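Local coordinates for hydroxyethylphosphonate dioxygenase (Streptomyces albus, PDB 6B9R), which probably catalyses the iron(II)- and oxygen-dependent conversion of 2-hydroxyethylphosphonate to hydroxymethylphosphonate, cleaving the carbon-carbon bond of its substrate, at residues E36-L41 and Q66-N71; A18-A23 and L75-N80; A115-A120 and S395-P400. One frame throughout, in Å; residues are numbered along the deposited sequence.

Contact 1 (E36-L41 and Q66-N71); sequences EADLGL and QAWPLN
W68 lays its indole across D38 and L39. CB hangs from a backbone that has just left the helix, with CG anti to the carbonyl carbon (chi1 -73°). Going outward, CD1 lies 3.8 Å from D38 OD2, and NE1 donates to that oxygen over 2.9 Å in an almost straight bond (171°). The acceptor lies in the indole plane and is approached on its anti side, while the carboxylate stands 84° from the ring. At the fusion, CE2 is 3.9 Å from D38 OD2; further out, CZ2 lies 4.1 Å from L39 CG, and CH2 reaches 3.8 Å from L39 CD1. The six-membered ring carries a CH-pi contact over its face, L39 CD2 lying 4.0 Å from its centroid. Separately, A67 CB rests 3.4 Å from D38 O. D38 OD2 also bridges to R30 NE, so one oxygen serves two donors. A leucine in place of W68 has no N-H for D38 OD2, which would probably be left to R30, and the lost ring face is likely to open a gap beside L39 CD2. The contact joins the end of helix 32-39 to the last residue of helix 58-67 and the one just after it, within the N-terminal helical region.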
loop_
_atom_site.group_PDB
_atom_site.type_symbol
_atom_site.label_atom_id
_atom_site.label_comp_id
_atom_site.label_asym_id
_atom_site.label_seq_id
_atom_site.Cartn_x
_atom_site.Cartn_y
_atom_site.Cartn_z
ATOM N N GLU A 36 -16.052 21.180 -15.434
ATOM C CA GLU A 36 -16.985 21.089 -16.556
ATOM C C GLU A 36 -16.284 21.379 -17.874
ATOM O O GLU A 36 -16.527 20.701 -18.881
ATOM C CB GLU A 36 -18.155 22.062 -16.351
ATOM C CG GLU A 36 -19.073 21.693 -15.174
ATOM C CD GLU A 36 -19.808 22.892 -14.597
ATOM O OE1 GLU A 36 -19.607 24.022 -15.098
ATOM O OE2 GLU A 36 -20.580 22.705 -13.631
ATOM N N ALA A 37 -15.425 22.401 -17.893
ATOM C CA ALA A 37 -14.692 22.733 -19.110
ATOM C C ALA A 37 -13.756 21.603 -19.513
ATOM O O ALA A 37 -13.704 21.227 -20.688
ATOM C CB ALA A 37 -13.914 24.034 -18.919
ATOM N N ASP A 38 -13.020 21.037 -18.548
ATOM C CA ASP A 38 -12.099 19.944 -18.860
ATOM C C ASP A 38 -12.839 18.687 -19.313
ATOM O O ASP A 38 -12.366 17.965 -20.199
ATOM C CB ASP A 38 -11.228 19.604 -17.646
ATOM C CG ASP A 38 -10.257 20.707 -17.275
ATOM O OD1 ASP A 38 -10.118 21.691 -18.037
ATOM O OD2 ASP A 38 -9.644 20.601 -16.194
ATOM N N LEU A 39 -13.971 18.380 -18.694
ATOM C CA LEU A 39 -14.657 17.126 -18.967
ATOM C C LEU A 39 -15.718 17.246 -20.049
ATOM O O LEU A 39 -16.373 16.247 -20.362
ATOM C CB LEU A 39 -15.289 16.581 -17.678
ATOM C CG LEU A 39 -14.343 16.315 -16.495
ATOM C CD1 LEU A 39 -15.119 15.947 -15.233
ATOM C CD2 LEU A 39 -13.338 15.212 -16.815
ATOM N N GLY A 40 -15.903 18.430 -20.629
ATOM C CA GLY A 40 -16.974 18.608 -21.592
ATOM C C GLY A 40 -18.356 18.407 -21.012
ATOM O O GLY A 40 -19.243 17.900 -21.701
ATOM N N LEU A 41 -18.561 18.777 -19.754
ATOM C CA LEU A 41 -19.881 18.692 -19.154
ATOM C C LEU A 41 -20.647 19.991 -19.375
ATOM O O LEU A 41 -20.051 21.052 -19.590
ATOM C CB LEU A 41 -19.760 18.402 -17.663
ATOM C CG LEU A 41 -19.088 17.057 -17.342
ATOM C CD1 LEU A 41 -18.863 16.935 -15.850
ATOM C CD2 LEU A 41 -19.939 15.908 -17.856
ATOM N N GLN A 66 -8.763 10.761 -19.983
ATOM C CA GLN A 66 -8.139 11.391 -21.137
ATOM C C GLN A 66 -7.838 12.858 -20.865
ATOM O O GLN A 66 -6.752 13.344 -21.202
ATOM C CB GLN A 66 -9.034 11.255 -22.375
ATOM C CG GLN A 66 -9.102 9.853 -22.951
ATOM N N ALA A 67 -8.788 13.582 -20.255
ATOM C CA ALA A 67 -8.607 15.014 -20.019
ATOM C C ALA A 67 -7.631 15.305 -18.886
ATOM O O ALA A 67 -6.921 16.315 -18.926
ATOM C CB ALA A 67 -9.950 15.671 -19.702
ATOM N N TRP A 68 -7.569 14.441 -17.881
ATOM C CA TRP A 68 -6.805 14.671 -16.670
ATOM C C TRP A 68 -5.729 13.603 -16.530
ATOM O O TRP A 68 -5.861 12.504 -17.083
ATOM C CB TRP A 68 -7.708 14.629 -15.427
ATOM C CG TRP A 68 -8.606 15.809 -15.226
ATOM C CD1 TRP A 68 -8.483 17.056 -15.782
ATOM C CD2 TRP A 68 -9.781 15.846 -14.404
ATOM N NE1 TRP A 68 -9.512 17.867 -15.343
ATOM C CE2 TRP A 68 -10.327 17.144 -14.510
ATOM C CE3 TRP A 68 -10.431 14.904 -13.600
ATOM C CZ2 TRP A 68 -11.486 17.527 -13.826
ATOM C CZ3 TRP A 68 -11.582 15.281 -12.927
ATOM C CH2 TRP A 68 -12.098 16.587 -13.050
ATOM N N PRO A 69 -4.637 13.887 -15.774
ATOM C CA PRO A 69 -3.587 12.887 -15.541
ATOM C C PRO A 69 -3.946 11.885 -14.451
ATOM O O PRO A 69 -3.206 11.699 -13.484
ATOM C CB PRO A 69 -2.386 13.745 -15.130
ATOM C CG PRO A 69 -3.001 14.895 -14.423
ATOM C CD PRO A 69 -4.253 15.207 -15.237
ATOM N N LEU A 70 -5.102 11.246 -14.593
ATOM C CA LEU A 70 -5.467 10.174 -13.680
ATOM C C LEU A 70 -5.983 8.987 -14.484
ATOM O O LEU A 70 -6.123 9.043 -15.715
ATOM C CB LEU A 70 -6.496 10.640 -12.638
ATOM C CG LEU A 70 -7.777 11.373 -13.063
ATOM C CD1 LEU A 70 -8.721 10.543 -13.940
ATOM C CD2 LEU A 70 -8.506 11.846 -11.822
ATOM N N ASN A 71 -6.264 7.902 -13.762
ATOM C CA ASN A 71 -6.699 6.646 -14.340
ATOM C C ASN A 71 -8.163 6.388 -14.028
ATOM O O ASN A 71 -8.691 6.858 -13.017
ATOM C CB ASN A 71 -5.847 5.497 -13.800
ATOM C CG ASN A 71 -4.395 5.753 -14.008
ATOM O OD1 ASN A 71 -3.891 5.607 -15.122
ATOM N ND2 ASN A 71 -3.710 6.185 -12.953
#

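Contact 2 (A18-A23 and L75-N80); sequences AALLRA and LLPIHN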
loop_
_atom_site.group_PDB
_atom_site.type_symbol
_atom_site.label_atom_id
_atom_site.label_comp_id
_atom_site.label_asym_id
_atom_site.label_seq_id
_atom_site.Cartn_x
_atom_site.Cartn_y
_atom_site.Cartn_z
ATOM N N ALA A 18 -19.258 9.222 -6.555
ATOM C CA ALA A 18 -19.406 10.671 -6.664
ATOM C C ALA A 18 -18.371 11.385 -5.806
ATOM O O ALA A 18 -17.777 12.383 -6.233
ATOM C CB ALA A 18 -20.818 11.085 -6.265
ATOM N N ALA A 19 -18.130 10.879 -4.595
ATOM C CA ALA A 19 -17.125 11.494 -3.735
ATOM C C ALA A 19 -15.731 11.392 -4.345
ATOM O O ALA A 19 -14.921 12.310 -4.188
ATOM C CB ALA A 19 -17.145 10.874 -2.342
ATOM N N LEU A 20 -15.429 10.285 -5.043
ATOM C CA LEU A 20 -14.133 10.167 -5.713
ATOM C C LEU A 20 -13.986 11.179 -6.833
ATOM O O LEU A 20 -12.870 11.640 -7.114
ATOM C CB LEU A 20 -13.941 8.774 -6.297
ATOM C CG LEU A 20 -13.753 7.692 -5.244
ATOM C CD1 LEU A 20 -13.680 6.352 -5.928
ATOM C CD2 LEU A 20 -12.498 7.954 -4.388
ATOM N N LEU A 21 -15.088 11.504 -7.504
ATOM C CA LEU A 21 -15.022 12.493 -8.575
ATOM C C LEU A 21 -14.741 13.882 -8.023
ATOM O O LEU A 21 -13.932 14.629 -8.592
ATOM C CB LEU A 21 -16.320 12.485 -9.369
ATOM C CG LEU A 21 -16.364 13.556 -10.465
ATOM C CD1 LEU A 21 -15.209 13.351 -11.430
ATOM C CD2 LEU A 21 -17.702 13.500 -11.186
ATOM N N ARG A 22 -15.422 14.260 -6.936
ATOM C CA ARG A 22 -15.121 15.540 -6.301
ATOM C C ARG A 22 -13.691 15.558 -5.776
ATOM O O ARG A 22 -12.973 16.557 -5.919
ATOM C CB ARG A 22 -16.112 15.821 -5.166
ATOM C CG ARG A 22 -15.707 17.012 -4.280
ATOM C CD ARG A 22 -15.718 18.336 -5.051
ATOM N NE ARG A 22 -17.074 18.840 -5.224
ATOM C CZ ARG A 22 -17.399 19.873 -5.996
ATOM N NH1 ARG A 22 -16.463 20.510 -6.688
ATOM N NH2 ARG A 22 -18.664 20.265 -6.082
ATOM N N ALA A 23 -13.249 14.458 -5.173
ATOM C CA ALA A 23 -11.885 14.417 -4.657
ATOM C C ALA A 23 -10.865 14.578 -5.779
ATOM O O ALA A 23 -9.849 15.261 -5.609
ATOM C CB ALA A 23 -11.648 13.108 -3.895
ATOM N N LEU A 75 -11.210 6.660 -10.213
ATOM C CA LEU A 75 -12.558 7.175 -10.040
ATOM C C LEU A 75 -13.551 6.087 -9.673
ATOM O O LEU A 75 -14.748 6.378 -9.527
ATOM C CB LEU A 75 -13.029 7.894 -11.313
ATOM C CG LEU A 75 -12.295 9.195 -11.680
ATOM C CD1 LEU A 75 -12.768 9.701 -13.038
ATOM C CD2 LEU A 75 -12.486 10.280 -10.622
ATOM N N LEU A 76 -13.087 4.840 -9.528
ATOM C CA LEU A 76 -13.959 3.723 -9.212
ATOM C C LEU A 76 -13.835 3.345 -7.747
ATOM O O LEU A 76 -12.715 3.140 -7.250
ATOM C CB LEU A 76 -13.622 2.518 -10.078
ATOM C CG LEU A 76 -14.004 2.656 -11.553
ATOM C CD1 LEU A 76 -13.444 1.488 -12.301
ATOM C CD2 LEU A 76 -15.509 2.702 -11.706
ATOM N N PRO A 77 -14.947 3.253 -7.034
ATOM C CA PRO A 77 -14.929 2.660 -5.697
ATOM C C PRO A 77 -14.851 1.145 -5.817
ATOM O O PRO A 77 -14.916 0.578 -6.908
ATOM C CB PRO A 77 -16.272 3.108 -5.110
ATOM C CG PRO A 77 -17.172 3.171 -6.321
ATOM C CD PRO A 77 -16.295 3.706 -7.427
ATOM N N ILE A 78 -14.726 0.481 -4.676
ATOM C CA ILE A 78 -14.899 -0.954 -4.633
ATOM C C ILE A 78 -16.283 -1.252 -4.071
ATOM O O ILE A 78 -16.995 -0.365 -3.605
ATOM C CB ILE A 78 -13.777 -1.664 -3.837
ATOM C CG1 ILE A 78 -13.821 -1.313 -2.349
ATOM C CG2 ILE A 78 -12.413 -1.370 -4.439
ATOM C CD1 ILE A 78 -13.061 -2.350 -1.487
ATOM N N HIS A 79 -16.688 -2.510 -4.148
ATOM C CA HIS A 79 -17.994 -2.912 -3.660
ATOM C C HIS A 79 -17.920 -3.253 -2.179
ATOM O O HIS A 79 -16.888 -3.692 -1.673
ATOM C CB HIS A 79 -18.512 -4.128 -4.428
ATOM C CG HIS A 79 -18.682 -3.890 -5.895
ATOM N ND1 HIS A 79 -19.899 -4.012 -6.529
ATOM C CD2 HIS A 79 -17.788 -3.553 -6.857
ATOM C CE1 HIS A 79 -19.751 -3.751 -7.815
ATOM N NE2 HIS A 79 -18.482 -3.468 -8.041
ATOM N N ASN A 80 -19.026 -3.028 -1.489
ATOM C CA ASN A 80 -19.228 -3.527 -0.137
ATOM C C ASN A 80 -20.198 -4.691 -0.265
ATOM O O ASN A 80 -21.374 -4.487 -0.591
ATOM C CB ASN A 80 -19.775 -2.441 0.789
ATOM C CG ASN A 80 -19.917 -2.932 2.239
ATOM O OD1 ASN A 80 -20.217 -4.096 2.487
ATOM N ND2 ASN A 80 -19.680 -2.045 3.192
#
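L20 and L75 account for most of the 195 Å² buried here, with L21 adding a smaller share. The backbones come closest where L20 CA stands 5.5 Å from L75 CA. L20 points from the helix toward the 75-80 chain. Its CD1, anti to CA (chi2 176°), does the touching: it sits 3.5 Å from L76 C and, at much the same range, beside P77 N, so the methyl lies against the peptide link joining these two residues. P77 CD, 4.0 Å from L20 CD1, extends the same apolar patch, and L75 O lies 3.8 Å from that methyl.

L75 answers from the other chain. Its CB leaves roughly across the contact, but the end of the side chain turns in to the helix, where CD2 is 3.9 Å from L21 CA and 3.8 Å from L20 O. One methyl thus rests on the helix backbone at two successive residues. The evidence points to a loop packed along helix 10-27: residues 75-80 contain no regular helix or strand, and they lead from helix 58-67 of the N-terminal helical bundle toward strand 86-89 of a beta sheet. The helix also holds the loop by a polar bond, since R16 NH2 is hydrogen-bonded to I78 O.

L21 meets L75 side chain to side chain, its CD1 being 4.2 Å from L75 CD2, and the two side chains cross obliquely. Its CG is anti to the backbone N (chi1 177°), unlike that of L20, and the side chain also packs on F46, Y49 and I56. L20 also touches R218 of the second subunit, whose NE is hydrogen-bonded to L76 O.

Contact 3 (A115-A120 and S395-P400); sequences AMSRQA and SAYVIP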
loop_
_atom_site.group_PDB
_atom_site.type_symbol
_atom_site.label_atom_id
_atom_site.label_comp_id
_atom_site.label_asym_id
_atom_site.label_seq_id
_atom_site.Cartn_x
_atom_site.Cartn_y
_atom_site.Cartn_z
ATOM N N ALA A 115 -15.699 -18.658 2.019
ATOM C CA ALA A 115 -16.127 -17.266 2.169
ATOM C C ALA A 115 -15.095 -16.294 1.607
ATOM O O ALA A 115 -13.917 -16.345 1.962
ATOM C CB ALA A 115 -16.397 -16.950 3.642
ATOM N N MET A 116 -15.561 -15.394 0.736
ATOM C CA MET A 116 -14.732 -14.388 0.083
ATOM C C MET A 116 -15.452 -13.050 0.112
ATOM O O MET A 116 -16.648 -12.976 0.405
ATOM C CB MET A 116 -14.445 -14.738 -1.373
ATOM C CG MET A 116 -13.470 -15.815 -1.541
ATOM S SD MET A 116 -13.064 -16.154 -3.247
ATOM C CE MET A 116 -14.308 -17.376 -3.647
ATOM N N SER A 117 -14.723 -11.993 -0.253
ATOM C CA SER A 117 -15.297 -10.655 -0.275
ATOM C C SER A 117 -14.541 -9.769 -1.254
ATOM O O SER A 117 -13.318 -9.875 -1.384
ATOM C CB SER A 117 -15.263 -10.013 1.116
ATOM O OG SER A 117 -15.652 -8.647 1.070
ATOM N N ARG A 118 -15.277 -8.870 -1.916
ATOM C CA ARG A 118 -14.648 -7.857 -2.756
ATOM C C ARG A 118 -13.866 -6.832 -1.946
ATOM O O ARG A 118 -13.148 -6.014 -2.532
ATOM C CB ARG A 118 -15.718 -7.172 -3.595
ATOM C CG ARG A 118 -16.366 -8.125 -4.603
ATOM C CD ARG A 118 -17.622 -7.507 -5.220
ATOM N NE ARG A 118 -18.325 -8.446 -6.098
ATOM C CZ ARG A 118 -19.151 -9.401 -5.676
ATOM N NH1 ARG A 118 -19.373 -9.562 -4.383
ATOM N NH2 ARG A 118 -19.769 -10.189 -6.551
ATOM N N GLN A 119 -13.999 -6.853 -0.628
ATOM C CA GLN A 119 -13.283 -5.955 0.261
ATOM C C GLN A 119 -11.937 -6.516 0.705
ATOM O O GLN A 119 -11.212 -5.836 1.438
ATOM C CB GLN A 119 -14.165 -5.648 1.483
ATOM C CG GLN A 119 -15.437 -4.857 1.107
ATOM C CD GLN A 119 -16.546 -4.935 2.148
ATOM O OE1 GLN A 119 -17.430 -5.780 2.046
ATOM N NE2 GLN A 119 -16.513 -4.037 3.141
ATOM N N ALA A 120 -11.585 -7.732 0.287
ATOM C CA ALA A 120 -10.413 -8.415 0.818
ATOM C C ALA A 120 -9.779 -9.288 -0.259
ATOM O O ALA A 120 -10.435 -9.699 -1.217
ATOM C CB ALA A 120 -10.782 -9.275 2.028
ATOM N N SER A 395 -18.178 -21.232 6.402
ATOM C CA SER A 395 -17.057 -20.317 6.556
ATOM C C SER A 395 -17.592 -18.902 6.751
ATOM O O SER A 395 -18.786 -18.634 6.578
ATOM C CB SER A 395 -16.099 -20.396 5.352
ATOM O OG SER A 395 -16.824 -20.310 4.124
ATOM N N ALA A 396 -16.704 -17.990 7.137
ATOM C CA ALA A 396 -17.127 -16.607 7.310
ATOM C C ALA A 396 -15.982 -15.670 6.962
ATOM O O ALA A 396 -14.804 -16.022 7.072
ATOM C CB ALA A 396 -17.614 -16.326 8.737
ATOM N N TYR A 397 -16.355 -14.471 6.534
ATOM C CA TYR A 397 -15.429 -13.381 6.291
ATOM C C TYR A 397 -15.765 -12.241 7.244
ATOM O O TYR A 397 -16.945 -11.934 7.448
ATOM C CB TYR A 397 -15.512 -12.897 4.840
ATOM C CG TYR A 397 -14.850 -11.568 4.705
ATOM C CD1 TYR A 397 -13.468 -11.453 4.815
ATOM C CD2 TYR A 397 -15.602 -10.416 4.521
ATOM C CE1 TYR A 397 -12.849 -10.230 4.723
ATOM C CE2 TYR A 397 -14.990 -9.181 4.424
ATOM C CZ TYR A 397 -13.617 -9.094 4.522
ATOM O OH TYR A 397 -13.009 -7.864 4.441
ATOM N N VAL A 398 -14.733 -11.622 7.834
ATOM C CA VAL A 398 -14.884 -10.542 8.807
ATOM C C VAL A 398 -13.993 -9.375 8.397
ATOM O O VAL A 398 -12.798 -9.567 8.150
ATOM C CB VAL A 398 -14.514 -10.997 10.234
ATOM C CG1 VAL A 398 -15.057 -10.006 11.270
ATOM C CG2 VAL A 398 -15.000 -12.442 10.518
ATOM N N ILE A 399 -14.566 -8.171 8.329
ATOM C CA ILE A 399 -13.781 -6.976 8.006
ATOM C C ILE A 399 -12.950 -6.581 9.220
ATOM O O ILE A 399 -13.257 -7.004 10.351
ATOM C CB ILE A 399 -14.669 -5.796 7.554
ATOM C CG1 ILE A 399 -15.481 -5.219 8.727
ATOM C CG2 ILE A 399 -15.527 -6.200 6.362
ATOM C CD1 ILE A 399 -16.242 -3.891 8.368
ATOM N N PRO A 400 -11.898 -5.777 9.035
ATOM C CA PRO A 400 -11.149 -5.264 10.191
ATOM C C PRO A 400 -12.058 -4.539 11.178
ATOM O O PRO A 400 -13.056 -3.925 10.802
ATOM C CB PRO A 400 -10.146 -4.288 9.559
ATOM C CG PRO A 400 -9.978 -4.769 8.152
ATOM C CD PRO A 400 -11.327 -5.326 7.752
#
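Y397 presents a ring face to S117: the serine CB sits 3.7 Å from the ring centroid, 24° off the normal, in a CH-pi contact displaced toward the CD2-CE2 rim. Y397 CG is anti to the backbone N (chi1 165°); the residue points toward the 115-120 chain, where A120 CB lies obliquely, 3.5 Å from Y397 CE1. A115 N donates to S395 OG over 2.9 Å, a bent bond (138°), and A115 CB packs 3.6 Å from A396 C. These A115 and Y397 contacts are the tight part. The loose part is Q119 with I399: their CA atoms are 7.8 Å apart, against 5.3 Å for A115 and A396, and Q119 NE2, hydrogen-bonded to T222 OG1 of the second subunit, merely brushes I399 CG2 at 4.0 Å. S117 OG accepts from Q119 N, forming an ST turn, and also bonds to D81; Y397 OH is bonded to H364. R118, its CB pointing away, is partly exposed; its guanidinium salt-bridges D81 and bonds A65 O of the second subunit. Strand 395-398 lies between strands 86-89 and 364-369 of one antiparallel sheet; residues 115-120 link strands 106-113 and 123-129 of another, so the contact joins both.

In the fold
Contacts 1 and 2 belong to one helical region: their centres are 16 Å apart, L70 CD1 lies 4.2 Å from L75 CD1, and contact 1 is nested within the loop that contact 2 closes. Contact 2 then runs into contact 3, centres 21 Å apart, with H79 CB 3.6 Å from R118 CD. Contacts 1 and 3 stay about 17 Å apart at their nearest atoms within one chain. Across the dimer they meet, since N71 ND2 of the second subunit is hydrogen-bonded to R118 O. None of the three contacts contains an iron ligand, but residues 115-120 connect the strands carrying pocket residues Y109, Y111 and I127.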